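Local structure of BH0493 protein (Bacillus halodurans C-125, 2QEE) at residues 134-139 with 363-368; 169-174 with 212-217. The protein is probably a metal-dependent hydrolase of the amidohydrolase superfamily that binds zinc, its substrate not being established. All coordinates share one frame; numbering follows the deposited sequence.

Contact 1 of 2, residues 134-139 with 363-368; sequences LQLANV and QLIYKW
Ala-137 sets its methyl against the backbone of helix 363-388, and close approach through a small residue is the principle at work. Its CB lies 3.5 Å from Leu-364 O and 3.9 Å from Leu-364 CB, so the two backbones come together with the CA atoms of Ala-137 and Ile-365 only 4.6 Å apart. Three further apolar pairs lie beside this point. Leu-134 sets out away from the helix, yet its CD2 swings back to meet Leu-364 CD1 tip to tip at 3.5 Å, a tight fit for two methyls. Leu-136 CD1 touches Ile-365 CD1 more loosely, at 4.1 Å, where the contact reaches its exposed margin. Val-139 holds CG2 anti to its carbonyl carbon, which carries that methyl to Trp-368 CD1 at 3.8 Å, the two side chains crossing at about a right angle. No hydrogen bond spans the two segments.

The second shell fixes these groups in place. Leu-364 CD2 lies in plane at the edge of the Trp-368 ring, whose NE1 is hydrogen-bonded to Asp-26 OD2, which holds the rotation of the indole. On the other segment, the chain turns sharply at Asn-138, with phi at +48°; its ND2 bonds the carbonyls of Asn-20 and Asn-21. Val-139 N returns to Leu-134 O at 2.9 Å and Asn-138 N to Gln-135 O, a Schellman motif that ends helix 126-136 and releases the chain into strand 139-143, beside strand 24-26. Helix 363-388, which follows the zinc ligand Asp-357, is consistent with the last barrel helix of an amidohydrolase-type (beta/alpha)8 fold closing against its first strands.

Contact 2 of 2, residues 169-174 with 212-217; sequences AALRLD and DWIERM
Leu-171 supplies most of the apolar contact with helix 200-217, a worked case of a strand side chain inserted among residues of successive helical turns. Its CG stands anti to the backbone N (chi1 179°), which directs the forked end at the helix. From there CD1 reaches Met-217 SD at 3.9 Å, while CD2 approaches Ile-214 CG1 at 4.2 Å; both methyls straddle Trp-213 CB, CD1 and CD2 each lying 4.0 Å from it. The leucine runs about square to both Met-217 and Trp-213. Met-217, extended beyond CG, passes across the leucine and brings its sulfur to CD1, whereas Trp-213 offers its CB and sends its indole elsewhere, toward Pro-148 and Arg-154. A second apolar point joins the methyl of Ala-169 to Met-217 CB at 3.9 Å.

Where backbone meets side chain, Ala-169 CB sits 3.2 Å from Met-217 O, a close approach at the last residue of the helix.

Polar and charged interactions flank the contact without crossing it. Arg-216 NH1 lies 3.2 Å above the Trp-213 ring, over its centre. At the far end of the other segment, Asp-174 OD2 is hydrogen-bonded to Ser-225 OG. Backbone bonds between Leu-171 and Tyr-221 and Ala-223 pair the strand with strand 222-226 and the residue before it. Between strand and helix, then, cohesion rests on buried hydrocarbon and one thioether sulfur, while the segment's backbone bonds go to Asn-146 on one hand and to Val-220, Tyr-221 and Ala-223 on the other.

Overall arrangement
Contact 1 sets a helix end and the start of a strand against a later helix, contact 2 a strand against helix 200-217. Their centres are 26 Å and their nearest atoms about 13 Å apart, and in sequence contact 2 is nested inside the loop closed by contact 1. The zinc ion, held by His-28, His-30 and Asp-357, lies about 12 Å from the side chain of Leu-364 in contact 1 and about 14 Å from that of Leu-171 in contact 2. The side chains of Trp-368 and Leu-171 are about 9 Å and 11 Å from that of His-28. Neither contact supplies a zinc ligand; both belong to the packing around the metal site.

Contact 1 of 2, residues 134-139 with 363-368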
loop_
_atom_site.group_PDB
_atom_site.type_symbol
_atom_site.label_atom_id
_atom_site.label_comp_id
_atom_site.label_asym_id
_atom_site.label_seq_id
_atom_site.Cartn_x
_atom_site.Cartn_y
_atom_site.Cartn_z
ATOM N N LEU C 134 4.427 -30.064 -17.170
ATOM C CA LEU C 134 4.483 -28.954 -18.112
ATOM C C LEU C 134 3.212 -28.900 -18.983
ATOM O O LEU C 134 2.780 -27.805 -19.399
ATOM C CB LEU C 134 5.716 -29.063 -19.025
ATOM C CG LEU C 134 7.077 -28.932 -18.309
ATOM C CD1 LEU C 134 8.217 -28.833 -19.364
ATOM C CD2 LEU C 134 7.095 -27.732 -17.432
ATOM N N GLN C 135 2.658 -30.072 -19.274
ATOM C CA GLN C 135 1.415 -30.145 -20.030
ATOM C C GLN C 135 0.249 -29.551 -19.219
ATOM O O GLN C 135 -0.495 -28.652 -19.691
ATOM C CB GLN C 135 1.143 -31.597 -20.434
ATOM C CG GLN C 135 -0.014 -31.729 -21.372
ATOM C CD GLN C 135 -1.344 -31.603 -20.672
ATOM O OE1 GLN C 135 -1.584 -32.227 -19.637
ATOM N NE2 GLN C 135 -2.251 -30.833 -21.276
ATOM N N LEU C 136 0.086 -30.061 -18.004
ATOM C CA LEU C 136 -0.966 -29.593 -17.072
ATOM C C LEU C 136 -0.894 -28.106 -16.770
ATOM O O LEU C 136 -1.949 -27.424 -16.733
ATOM C CB LEU C 136 -0.947 -30.350 -15.751
ATOM C CG LEU C 136 -1.503 -31.757 -15.790
ATOM C CD1 LEU C 136 -1.131 -32.454 -14.476
ATOM C CD2 LEU C 136 -3.015 -31.716 -16.023
ATOM N N ALA C 137 0.323 -27.597 -16.555
ATOM C CA ALA C 137 0.522 -26.173 -16.275
ATOM C C ALA C 137 0.602 -25.359 -17.582
ATOM O O ALA C 137 0.734 -24.135 -17.538
ATOM C CB ALA C 137 1.801 -25.956 -15.400
ATOM N N ASN C 138 0.563 -26.016 -18.760
ATOM C CA ASN C 138 0.761 -25.303 -20.032
ATOM C C ASN C 138 1.976 -24.380 -20.036
ATOM O O ASN C 138 1.892 -23.191 -20.398
ATOM C CB ASN C 138 -0.511 -24.522 -20.447
ATOM C CG ASN C 138 -0.548 -24.217 -21.915
ATOM O OD1 ASN C 138 0.294 -24.692 -22.713
ATOM N ND2 ASN C 138 -1.485 -23.326 -22.300
ATOM N N VAL C 139 3.144 -24.932 -19.645
ATOM C CA VAL C 139 4.393 -24.188 -19.668
ATOM C C VAL C 139 5.303 -24.787 -20.757
ATOM O O VAL C 139 5.616 -25.991 -20.724
ATOM C CB VAL C 139 5.117 -24.246 -18.311
ATOM C CG1 VAL C 139 6.550 -23.694 -18.412
ATOM C CG2 VAL C 139 4.301 -23.469 -17.251
ATOM N N GLN C 363 4.837 -27.436 -8.449
ATOM C CA GLN C 363 4.396 -26.072 -8.146
ATOM C C GLN C 363 4.065 -25.240 -9.401
ATOM O O GLN C 363 3.323 -24.246 -9.338
ATOM C CB GLN C 363 5.451 -25.338 -7.354
ATOM C CG GLN C 363 5.675 -25.915 -5.954
ATOM C CD GLN C 363 6.852 -25.291 -5.224
ATOM O OE1 GLN C 363 7.771 -24.772 -5.829
ATOM N NE2 GLN C 363 6.827 -25.356 -3.898
ATOM N N LEU C 364 4.614 -25.598 -10.549
ATOM C CA LEU C 364 4.201 -24.960 -11.811
ATOM C C LEU C 364 2.699 -25.031 -11.947
ATOM O O LEU C 364 2.098 -24.062 -12.464
ATOM C CB LEU C 364 4.841 -25.664 -13.019
ATOM C CG LEU C 364 6.326 -25.471 -13.088
ATOM C CD1 LEU C 364 6.808 -26.243 -14.332
ATOM C CD2 LEU C 364 6.654 -24.006 -13.283
ATOM N N ILE C 365 2.076 -26.105 -11.457
ATOM C CA ILE C 365 0.627 -26.250 -11.642
ATOM C C ILE C 365 -0.056 -25.088 -10.890
ATOM O O ILE C 365 -0.800 -24.303 -11.503
ATOM C CB ILE C 365 0.100 -27.599 -11.115
ATOM C CG1 ILE C 365 0.715 -28.724 -11.962
ATOM C CG2 ILE C 365 -1.467 -27.688 -11.264
ATOM C CD1 ILE C 365 0.343 -30.161 -11.457
ATOM N N TYR C 366 0.192 -25.000 -9.581
ATOM C CA TYR C 366 -0.577 -23.985 -8.784
ATOM C C TYR C 366 -0.082 -22.574 -9.017
ATOM O O TYR C 366 -0.892 -21.588 -8.996
ATOM C CB TYR C 366 -0.613 -24.305 -7.305
ATOM C CG TYR C 366 0.441 -23.706 -6.394
ATOM C CD1 TYR C 366 0.380 -22.353 -6.011
ATOM C CD2 TYR C 366 1.486 -24.510 -5.849
ATOM C CE1 TYR C 366 1.239 -21.813 -5.079
ATOM C CE2 TYR C 366 2.376 -23.945 -4.924
ATOM C CZ TYR C 366 2.274 -22.609 -4.565
ATOM O OH TYR C 366 3.138 -22.047 -3.639
ATOM N N LYS C 367 1.218 -22.393 -9.214
ATOM C CA LYS C 367 1.699 -21.029 -9.357
ATOM C C LYS C 367 1.048 -20.398 -10.593
ATOM O O LYS C 367 0.629 -19.224 -10.562
ATOM C CB LYS C 367 3.237 -20.976 -9.458
ATOM C CG LYS C 367 3.937 -21.538 -8.210
ATOM C CD LYS C 367 4.323 -20.486 -7.253
ATOM C CE LYS C 367 5.332 -21.126 -6.256
ATOM N NZ LYS C 367 5.678 -20.111 -5.221
ATOM N N TRP C 368 0.937 -21.142 -11.690
ATOM C CA TRP C 368 0.334 -20.602 -12.922
ATOM C C TRP C 368 -1.197 -20.581 -12.852
ATOM O O TRP C 368 -1.818 -19.641 -13.319
ATOM C CB TRP C 368 0.915 -21.328 -14.173
ATOM C CG TRP C 368 2.319 -20.860 -14.341
ATOM C CD1 TRP C 368 3.465 -21.580 -14.091
ATOM C CD2 TRP C 368 2.731 -19.537 -14.655
ATOM N NE1 TRP C 368 4.559 -20.792 -14.299
ATOM C CE2 TRP C 368 4.135 -19.517 -14.607
ATOM C CE3 TRP C 368 2.037 -18.359 -14.975
ATOM C CZ2 TRP C 368 4.873 -18.378 -14.886
ATOM C CZ3 TRP C 368 2.753 -17.237 -15.278
ATOM C CH2 TRP C 368 4.180 -17.245 -15.201
#

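Contact 2 of 2, residues 169-174 with 212-217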
loop_
_atom_site.group_PDB
_atom_site.type_symbol
_atom_site.label_atom_id
_atom_site.label_comp_id
_atom_site.label_asym_id
_atom_site.label_seq_id
_atom_site.Cartn_x
_atom_site.Cartn_y
_atom_site.Cartn_z
ATOM N N ALA C 169 19.002 -21.781 -19.467
ATOM C CA ALA C 169 19.925 -21.399 -18.371
ATOM C C ALA C 169 19.831 -19.939 -17.985
ATOM O O ALA C 169 19.643 -19.051 -18.832
ATOM C CB ALA C 169 21.404 -21.708 -18.774
ATOM N N ALA C 170 20.096 -19.668 -16.702
ATOM C CA ALA C 170 20.355 -18.309 -16.272
ATOM C C ALA C 170 21.487 -18.359 -15.243
ATOM O O ALA C 170 21.440 -19.206 -14.366
ATOM C CB ALA C 170 19.091 -17.658 -15.614
ATOM N N LEU C 171 22.461 -17.486 -15.399
ATOM C CA LEU C 171 23.734 -17.548 -14.643
ATOM C C LEU C 171 23.518 -16.800 -13.322
ATOM O O LEU C 171 23.434 -15.576 -13.357
ATOM C CB LEU C 171 24.869 -16.898 -15.469
ATOM C CG LEU C 171 26.283 -16.835 -14.870
ATOM C CD1 LEU C 171 26.698 -18.237 -14.339
ATOM C CD2 LEU C 171 27.253 -16.294 -15.919
ATOM N N ARG C 172 23.436 -17.550 -12.222
ATOM C CA ARG C 172 23.226 -16.990 -10.872
ATOM C C ARG C 172 24.581 -16.591 -10.302
ATOM O O ARG C 172 25.495 -17.426 -10.232
ATOM C CB ARG C 172 22.512 -18.015 -9.977
ATOM C CG ARG C 172 22.305 -17.541 -8.530
ATOM C CD ARG C 172 21.962 -18.661 -7.582
ATOM N NE ARG C 172 21.534 -18.111 -6.293
ATOM C CZ ARG C 172 22.356 -17.943 -5.267
ATOM N NH1 ARG C 172 23.620 -18.298 -5.403
ATOM N NH2 ARG C 172 21.918 -17.426 -4.115
ATOM N N LEU C 173 24.701 -15.338 -9.873
ATOM C CA LEU C 173 26.021 -14.810 -9.459
ATOM C C LEU C 173 26.157 -14.343 -8.001
ATOM O O LEU C 173 27.176 -13.724 -7.681
ATOM C CB LEU C 173 26.457 -13.713 -10.413
ATOM C CG LEU C 173 26.735 -14.130 -11.881
ATOM C CD1 LEU C 173 26.992 -12.921 -12.729
ATOM C CD2 LEU C 173 27.873 -15.173 -11.925
ATOM N N ASP C 174 25.212 -14.693 -7.122
ATOM C CA ASP C 174 25.213 -14.220 -5.727
ATOM C C ASP C 174 26.607 -14.422 -5.038
ATOM O O ASP C 174 27.138 -13.475 -4.467
ATOM C CB ASP C 174 24.088 -14.878 -4.919
ATOM C CG ASP C 174 22.707 -14.444 -5.435
ATOM O OD1 ASP C 174 22.577 -14.265 -6.632
ATOM O OD2 ASP C 174 21.788 -14.257 -4.649
ATOM N N ASP C 212 33.480 -17.490 -19.537
ATOM C CA ASP C 212 33.576 -18.948 -19.635
ATOM C C ASP C 212 32.252 -19.578 -19.296
ATOM O O ASP C 212 31.836 -20.569 -19.908
ATOM C CB ASP C 212 34.632 -19.538 -18.664
ATOM C CG ASP C 212 36.091 -19.339 -19.142
ATOM O OD1 ASP C 212 36.320 -18.899 -20.286
ATOM O OD2 ASP C 212 37.006 -19.609 -18.341
ATOM N N TRP C 213 31.541 -19.004 -18.324
ATOM C CA TRP C 213 30.253 -19.608 -17.950
ATOM C C TRP C 213 29.138 -19.221 -18.933
ATOM O O TRP C 213 28.260 -20.020 -19.195
ATOM C CB TRP C 213 29.898 -19.251 -16.507
ATOM C CG TRP C 213 30.619 -20.201 -15.627
ATOM C CD1 TRP C 213 31.740 -19.949 -14.877
ATOM C CD2 TRP C 213 30.326 -21.590 -15.479
ATOM N NE1 TRP C 213 32.141 -21.120 -14.244
ATOM C CE2 TRP C 213 31.283 -22.135 -14.604
ATOM C CE3 TRP C 213 29.341 -22.431 -16.006
ATOM C CZ2 TRP C 213 31.261 -23.484 -14.225
ATOM C CZ3 TRP C 213 29.313 -23.765 -15.626
ATOM C CH2 TRP C 213 30.269 -24.281 -14.743
ATOM N N ILE C 214 29.234 -18.039 -19.497
ATOM C CA ILE C 214 28.335 -17.608 -20.570
ATOM C C ILE C 214 28.469 -18.563 -21.741
ATOM O O ILE C 214 27.481 -19.052 -22.240
ATOM C CB ILE C 214 28.601 -16.165 -21.001
ATOM C CG1 ILE C 214 28.079 -15.171 -19.918
ATOM C CG2 ILE C 214 27.895 -15.878 -22.385
ATOM C CD1 ILE C 214 28.558 -13.780 -20.091
ATOM N N GLU C 215 29.700 -18.861 -22.144
ATOM C CA GLU C 215 29.954 -19.755 -23.268
ATOM C C GLU C 215 29.377 -21.139 -22.984
ATOM O O GLU C 215 28.706 -21.744 -23.812
ATOM C CB GLU C 215 31.467 -19.841 -23.486
ATOM C CG GLU C 215 31.931 -20.948 -24.405
ATOM C CD GLU C 215 33.420 -20.868 -24.673
ATOM O OE1 GLU C 215 34.159 -20.238 -23.870
ATOM O OE2 GLU C 215 33.851 -21.432 -25.710
ATOM N N ARG C 216 29.638 -21.633 -21.790
ATOM C CA ARG C 216 29.166 -22.927 -21.377
ATOM C C ARG C 216 27.618 -23.070 -21.288
ATOM O O ARG C 216 27.032 -24.082 -21.735
ATOM C CB ARG C 216 29.797 -23.274 -20.038
ATOM C CG ARG C 216 29.685 -24.717 -19.658
ATOM C CD ARG C 216 30.654 -25.043 -18.485
ATOM N NE ARG C 216 32.096 -25.012 -18.830
ATOM C CZ ARG C 216 32.995 -24.189 -18.287
ATOM N NH1 ARG C 216 32.649 -23.309 -17.362
ATOM N NH2 ARG C 216 34.262 -24.252 -18.662
ATOM N N MET C 217 26.969 -22.084 -20.667
ATOM C CA MET C 217 25.554 -22.220 -20.299
ATOM C C MET C 217 24.602 -21.612 -21.313
ATOM O O MET C 217 23.401 -21.960 -21.314
ATOM C CB MET C 217 25.316 -21.511 -18.970
ATOM C CG MET C 217 25.784 -22.245 -17.751
ATOM S SD MET C 217 25.304 -21.292 -16.282
ATOM C CE MET C 217 25.902 -22.395 -15.008
#